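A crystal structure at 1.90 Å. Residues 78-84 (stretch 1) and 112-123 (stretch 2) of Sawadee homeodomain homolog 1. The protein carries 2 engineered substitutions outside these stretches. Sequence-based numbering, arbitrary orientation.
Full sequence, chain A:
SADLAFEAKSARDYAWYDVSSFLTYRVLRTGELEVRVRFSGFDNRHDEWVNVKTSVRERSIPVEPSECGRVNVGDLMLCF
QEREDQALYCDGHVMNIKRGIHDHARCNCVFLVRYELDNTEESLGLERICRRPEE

Stretch 1 (78-84) LCFQERE
Stretch 2 112-123: LVRYELDNTEES

Leu-78 to Arg-83 continue a strand that begins earlier in the chain; Glu-84, outside the strand, has phi/psi 55°/-129°. The strand lies across a hairpin in stretch 2, whose strands 112-115 and 121-123 are joined by a turn; Val-113 N to Glu-122 O (2.9 Å), Glu-122 N to Val-113 O (3.0 Å) and Tyr-115 N to Thr-120 O (2.8 Å) zip it together. Strands 78-83 and 112-115 cross at 90°, their axes 9.3 Å apart, so side chains rather than a shared sheet make the contact. Leu-78 (t, p) stays out of reach. Cys-79 (chi1 m) points toward the hairpin, its CA 8.3 Å from Val-113 CA; its SG packs 4.1 Å from Val-113 CG2 and its CB 3.7 Å from Tyr-115 CE1, an apolar patch. Phe-80 (chi1 t) points away, but a water donates to Phe-80 O (2.6 Å) and Glu-122 OE2 (2.8 Å) and accepts from Glu-82 N (2.9 Å), tying the strand to the hairpin's second arm. Gln-81 (t, t, chi3 -97°), its CA 8.5 Å from Glu-122 CA, points toward stretch 2 and lies over one face of the Tyr-115 ring (chi1 m, chi2 -69°): its CG makes an off-centre CH-pi contact 4.1 Å from the centroid, and its OE1 comes 3.3 Å from Tyr-115 CG. The ring is anchored by Tyr-115 OH donating to Glu-122 OE1 at 2.7 Å. Glu-82 (t, t) leads its carboxylate away. Arg-83 (m, t, t, chi4 173°) starts sideways but reaches the turn fully extended beyond chi1. Its NH1 forms a salt bridge with Asp-118 OD2 (2.8 Å, 164°), and its NH2 donates to Thr-120 OG1 (2.6 Å), both near the guanidinium plane. Asp-118 (chi1 p) also ties Thr-120 to itself, its OD1 accepting from Thr-120 OG1 (2.6 Å) and Thr-120 N (3.1 Å).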

# COMPACT_ATOMS: atom_id res chain seq x y z
N LEU A 78 -0.89 -0.61 -3.31
CA LEU A 78 0.04 -1.01 -2.27
C LEU A 78 0.59 -2.39 -2.64
O LEU A 78 -0.18 -3.35 -2.78
CB LEU A 78 -0.63 -1.04 -0.89
CG LEU A 78 0.32 -1.36 0.28
CD1 LEU A 78 1.32 -0.22 0.51
CD2 LEU A 78 -0.46 -1.66 1.57
N CYS A 79 1.91 -2.48 -2.79
CA CYS A 79 2.56 -3.66 -3.36
C CYS A 79 3.49 -4.35 -2.37
O CYS A 79 4.26 -3.69 -1.67
CB CYS A 79 3.38 -3.27 -4.59
SG CYS A 79 2.47 -2.37 -5.83
N PHE A 80 3.41 -5.67 -2.34
CA PHE A 80 4.31 -6.47 -1.50
C PHE A 80 5.66 -6.61 -2.19
O PHE A 80 5.80 -7.36 -3.17
CB PHE A 80 3.69 -7.83 -1.19
CG PHE A 80 4.50 -8.66 -0.22
CD1 PHE A 80 4.74 -8.21 1.07
CD2 PHE A 80 5.02 -9.89 -0.61
CE1 PHE A 80 5.48 -8.97 1.96
CE2 PHE A 80 5.77 -10.66 0.29
CZ PHE A 80 5.99 -10.21 1.57
N GLN A 81 6.65 -5.90 -1.66
CA GLN A 81 7.98 -5.82 -2.25
C GLN A 81 8.96 -6.64 -1.42
O GLN A 81 9.37 -6.22 -0.33
CB GLN A 81 8.43 -4.35 -2.33
CG GLN A 81 9.76 -4.10 -3.07
CD GLN A 81 10.28 -2.69 -2.85
OE1 GLN A 81 10.07 -1.79 -3.66
NE2 GLN A 81 10.96 -2.49 -1.73
N GLU A 82 9.32 -7.81 -1.94
CA GLU A 82 10.21 -8.72 -1.24
C GLU A 82 11.58 -8.74 -1.92
O GLU A 82 11.68 -9.05 -3.11
CB GLU A 82 9.60 -10.13 -1.19
CG GLU A 82 10.40 -11.12 -0.35
CD GLU A 82 9.62 -12.38 -0.02
OE1 GLU A 82 8.84 -12.86 -0.88
OE2 GLU A 82 9.78 -12.89 1.10
N ARG A 83 12.61 -8.39 -1.17
CA ARG A 83 13.98 -8.31 -1.69
C ARG A 83 14.94 -8.81 -0.63
O ARG A 83 14.96 -8.28 0.48
CB ARG A 83 14.36 -6.87 -2.04
CG ARG A 83 13.63 -6.31 -3.23
CD ARG A 83 13.88 -4.83 -3.41
NE ARG A 83 13.23 -4.36 -4.62
CZ ARG A 83 13.14 -3.09 -5.00
NH1 ARG A 83 13.67 -2.12 -4.26
NH2 ARG A 83 12.52 -2.79 -6.13
N GLU A 84 15.73 -9.80 -0.98
CA GLU A 84 16.60 -10.43 -0.04
C GLU A 84 15.72 -10.91 1.16
O GLU A 84 14.72 -11.54 0.95
CB GLU A 84 17.78 -9.47 0.25
CG GLU A 84 18.69 -9.29 -1.01
CD GLU A 84 19.90 -8.29 -0.90
OE1 GLU A 84 19.78 -7.18 -0.41
OE2 GLU A 84 20.98 -8.66 -1.36
N LEU A 112 2.80 -5.29 -14.16
CA LEU A 112 4.11 -4.65 -14.03
C LEU A 112 3.91 -3.36 -13.24
O LEU A 112 3.15 -2.48 -13.65
CB LEU A 112 4.73 -4.37 -15.41
CG LEU A 112 6.09 -3.64 -15.42
CD1 LEU A 112 7.21 -4.58 -15.01
CD2 LEU A 112 6.36 -3.03 -16.79
N VAL A 113 4.57 -3.27 -12.09
CA VAL A 113 4.46 -2.08 -11.26
C VAL A 113 5.78 -1.33 -11.23
O VAL A 113 6.84 -1.93 -11.36
CB VAL A 113 3.94 -2.37 -9.81
CG1 VAL A 113 2.68 -3.24 -9.85
CG2 VAL A 113 5.01 -3.02 -8.93
N ARG A 114 5.69 -0.01 -11.11
CA ARG A 114 6.86 0.82 -10.89
C ARG A 114 6.75 1.43 -9.50
O ARG A 114 5.79 2.16 -9.21
CB ARG A 114 6.95 1.92 -11.94
CG ARG A 114 8.19 2.80 -11.80
CD ARG A 114 8.26 3.80 -12.95
NE ARG A 114 8.52 3.16 -14.23
CZ ARG A 114 8.82 3.81 -15.35
NH1 ARG A 114 8.92 5.14 -15.35
NH2 ARG A 114 9.03 3.14 -16.48
N TYR A 115 7.72 1.12 -8.65
CA TYR A 115 7.73 1.62 -7.28
C TYR A 115 7.98 3.11 -7.22
O TYR A 115 8.88 3.63 -7.89
CB TYR A 115 8.76 0.86 -6.44
CG TYR A 115 8.35 -0.58 -6.22
CD1 TYR A 115 7.25 -0.89 -5.42
CD2 TYR A 115 9.06 -1.62 -6.82
CE1 TYR A 115 6.86 -2.21 -5.22
CE2 TYR A 115 8.68 -2.95 -6.62
CZ TYR A 115 7.57 -3.23 -5.83
OH TYR A 115 7.20 -4.53 -5.62
N GLU A 116 7.19 3.78 -6.43
CA GLU A 116 7.23 5.20 -6.35
C GLU A 116 8.59 5.73 -5.83
O GLU A 116 9.14 6.64 -6.40
CB GLU A 116 6.06 5.65 -5.52
CG GLU A 116 5.60 7.03 -5.80
CD GLU A 116 4.50 7.47 -4.91
OE1 GLU A 116 4.65 7.39 -3.68
OE2 GLU A 116 3.46 7.88 -5.45
N LEU A 117 9.13 5.11 -4.79
CA LEU A 117 10.33 5.61 -4.11
C LEU A 117 11.62 5.51 -4.92
O LEU A 117 12.29 6.52 -5.17
CB LEU A 117 10.51 4.93 -2.74
CG LEU A 117 11.76 5.29 -1.92
CD1 LEU A 117 11.65 6.71 -1.34
CD2 LEU A 117 12.00 4.27 -0.82
N ASP A 118 11.99 4.29 -5.32
CA ASP A 118 13.28 4.06 -5.97
C ASP A 118 13.15 3.85 -7.48
O ASP A 118 14.14 3.54 -8.16
CB ASP A 118 14.02 2.88 -5.32
CG ASP A 118 13.23 1.58 -5.39
OD1 ASP A 118 12.30 1.46 -6.22
OD2 ASP A 118 13.56 0.66 -4.61
N ASN A 119 11.93 3.97 -7.96
CA ASN A 119 11.61 3.97 -9.37
C ASN A 119 11.88 2.65 -10.10
O ASN A 119 11.85 2.59 -11.30
CB ASN A 119 12.39 5.09 -10.00
CG ASN A 119 11.76 5.58 -11.23
OD1 ASN A 119 10.56 5.52 -11.38
ND2 ASN A 119 12.57 6.08 -12.15
N THR A 120 12.10 1.59 -9.34
CA THR A 120 12.36 0.27 -9.89
C THR A 120 11.06 -0.40 -10.32
O THR A 120 9.98 0.01 -9.89
CB THR A 120 13.09 -0.64 -8.88
OG1 THR A 120 12.31 -0.75 -7.68
CG2 THR A 120 14.47 -0.07 -8.53
N GLU A 121 11.17 -1.43 -11.15
CA GLU A 121 9.99 -2.14 -11.64
C GLU A 121 9.99 -3.62 -11.28
O GLU A 121 11.06 -4.23 -11.13
CB GLU A 121 9.82 -1.94 -13.15
CG GLU A 121 9.46 -0.51 -13.54
CD GLU A 121 9.21 -0.32 -15.02
OE1 GLU A 121 9.73 -1.12 -15.83
OE2 GLU A 121 8.49 0.63 -15.38
N GLU A 122 8.80 -4.19 -11.12
CA GLU A 122 8.65 -5.59 -10.76
C GLU A 122 7.34 -6.11 -11.34
O GLU A 122 6.34 -5.40 -11.35
CB GLU A 122 8.66 -5.77 -9.24
CG GLU A 122 8.56 -7.21 -8.76
CD GLU A 122 8.80 -7.39 -7.26
OE1 GLU A 122 8.90 -6.38 -6.52
OE2 GLU A 122 8.88 -8.56 -6.82
N SER A 123 7.35 -7.35 -11.84
CA SER A 123 6.14 -8.02 -12.27
C SER A 123 5.50 -8.74 -11.09
O SER A 123 6.11 -9.61 -10.48
CB SER A 123 6.45 -9.00 -13.40
OG SER A 123 6.86 -8.29 -14.56
O HOH W 1 7.76 -8.70 -4.26